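Local structure of VP1 (Polyomavirus HPyV7, 4PCH) at residues N181-Y186 with G217-F222. The protein forms, as the major capsid protein, pentamers that build the icosahedral viral shell and probably mediate attachment to host cells. Sequence-based numbering, arbitrary orientation.
Sequences NDNTRY and GILCTF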
# COMPACT_ATOMS: atom_id res chain seq x y z
N ASN B 181 2.44 -21.50 21.27
CA ASN B 181 1.48 -20.41 21.42
C ASN B 181 0.03 -20.80 21.15
O ASN B 181 -0.73 -20.01 20.57
CB ASN B 181 1.88 -19.22 20.53
CG ASN B 181 3.08 -18.53 21.07
OD1 ASN B 181 3.09 -18.15 22.25
ND2 ASN B 181 4.13 -18.41 20.26
N ASP B 182 -0.36 -22.02 21.58
CA ASP B 182 -1.75 -22.39 21.28
C ASP B 182 -2.77 -21.63 22.16
O ASP B 182 -3.94 -21.60 21.80
CB ASP B 182 -2.00 -23.89 21.33
CG ASP B 182 -1.50 -24.62 20.10
OD1 ASP B 182 -1.84 -24.24 18.96
OD2 ASP B 182 -0.81 -25.62 20.31
N ASN B 183 -2.34 -20.94 23.21
CA ASN B 183 -3.25 -20.09 23.99
C ASN B 183 -2.82 -18.63 24.00
O ASN B 183 -3.03 -17.93 24.98
CB ASN B 183 -3.39 -20.67 25.41
CG ASN B 183 -4.57 -20.10 26.19
OD1 ASN B 183 -5.65 -19.84 25.65
ND2 ASN B 183 -4.38 -19.97 27.50
N THR B 184 -2.25 -18.19 22.88
CA THR B 184 -1.84 -16.82 22.66
C THR B 184 -2.20 -16.46 21.21
O THR B 184 -2.16 -17.33 20.31
CB THR B 184 -0.31 -16.68 22.89
OG1 THR B 184 -0.03 -16.82 24.28
CG2 THR B 184 0.24 -15.35 22.38
N ARG B 185 -2.61 -15.20 20.99
CA ARG B 185 -2.71 -14.66 19.63
C ARG B 185 -1.65 -13.62 19.48
O ARG B 185 -1.38 -12.84 20.41
CB ARG B 185 -4.08 -14.01 19.37
CG ARG B 185 -5.26 -14.88 19.70
CD ARG B 185 -5.27 -16.25 19.06
NE ARG B 185 -6.54 -16.87 19.43
CZ ARG B 185 -6.74 -18.00 20.07
NH1 ARG B 185 -5.74 -18.84 20.38
NH2 ARG B 185 -7.99 -18.35 20.37
N TYR B 186 -0.99 -13.59 18.29
CA TYR B 186 0.06 -12.60 18.06
C TYR B 186 0.10 -12.17 16.60
O TYR B 186 -0.42 -12.87 15.72
CB TYR B 186 1.45 -13.12 18.48
CG TYR B 186 1.95 -14.32 17.71
CD1 TYR B 186 2.52 -14.17 16.45
CD2 TYR B 186 1.86 -15.60 18.23
CE1 TYR B 186 2.97 -15.28 15.75
CE2 TYR B 186 2.31 -16.70 17.53
CZ TYR B 186 2.87 -16.54 16.29
OH TYR B 186 3.31 -17.65 15.60
N GLY B 217 -11.83 -17.92 22.67
CA GLY B 217 -10.76 -16.96 22.84
C GLY B 217 -9.63 -17.51 23.68
O GLY B 217 -9.49 -18.71 23.82
N ILE B 218 -8.87 -16.60 24.26
CA ILE B 218 -7.75 -16.95 25.11
C ILE B 218 -8.30 -17.34 26.48
O ILE B 218 -9.06 -16.60 27.08
CB ILE B 218 -6.80 -15.76 25.29
CG1 ILE B 218 -6.19 -15.30 23.96
CG2 ILE B 218 -5.72 -16.10 26.31
CD1 ILE B 218 -5.54 -16.40 23.16
N LEU B 219 -7.91 -18.50 26.98
CA LEU B 219 -8.40 -18.98 28.27
C LEU B 219 -7.37 -18.64 29.33
O LEU B 219 -6.26 -19.19 29.35
CB LEU B 219 -8.67 -20.47 28.21
CG LEU B 219 -9.67 -20.92 27.15
CD1 LEU B 219 -9.67 -22.44 27.07
CD2 LEU B 219 -11.07 -20.38 27.42
N CYS B 220 -7.74 -17.70 30.19
CA CYS B 220 -6.80 -17.14 31.14
C CYS B 220 -6.87 -17.96 32.42
O CYS B 220 -7.28 -17.47 33.48
CB CYS B 220 -7.14 -15.68 31.41
SG CYS B 220 -6.93 -14.61 29.95
N THR B 221 -6.42 -19.21 32.34
CA THR B 221 -6.70 -20.19 33.37
C THR B 221 -5.92 -19.96 34.64
O THR B 221 -6.28 -20.51 35.68
CB THR B 221 -6.42 -21.62 32.89
OG1 THR B 221 -5.05 -21.76 32.59
CG2 THR B 221 -7.23 -21.94 31.62
N PHE B 222 -4.82 -19.20 34.54
CA PHE B 222 -4.00 -18.91 35.72
C PHE B 222 -4.47 -17.66 36.45
O PHE B 222 -3.82 -17.26 37.42
CB PHE B 222 -2.52 -18.72 35.35
CG PHE B 222 -1.90 -19.88 34.61
CD1 PHE B 222 -2.33 -21.17 34.80
CD2 PHE B 222 -0.83 -19.65 33.76
CE1 PHE B 222 -1.72 -22.23 34.13
CE2 PHE B 222 -0.22 -20.70 33.10
CZ PHE B 222 -0.66 -21.98 33.28
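A side-chain amide bridges a turn and a strand of the VP1 jelly roll where Asn183, in the type I turn leading into strand 184-191, reaches the backbone of Leu219 in strand 208-219. With CG anti to its backbone N (chi1 -165°), Asn183 lies across the gap and grips both polar groups of one residue. Leu219 N donates to a lone pair of Asn183 OD1 at 2.9 Å, nearly straight at 165°, while Asn183 ND2 gives a 2.8 Å bond to Leu219 O. With a donor at OD1 and an acceptor at ND2, the two ends of the amide are told apart and its rotation is fixed; OD1 also accepts a hydrogen bond from a bound glycerol, probably from the crystallisation liquor. Van der Waals packing by Ile218 completes the joint. Its CD1 lies against Asn183 O at 3.5 Å and sits over the centre of one face of the Arg185 guanidinium, 3.6 Å above its plane. The bend at chi2 (-54°) folds the arginine chain so that CG also meets this methyl. Arg185 NE bonds to Leu210 O. Backbone bonds tie Arg185 to Cys123 in strand 117-124 and Ile218 to Ala85 in strand 79-93, hence to different neighbouring strands. The asparagine amide thus pairs with the N-H and C=O of one residue, as a neighbouring strand's backbone would, within the jelly-roll fold of the VP1 pentamer.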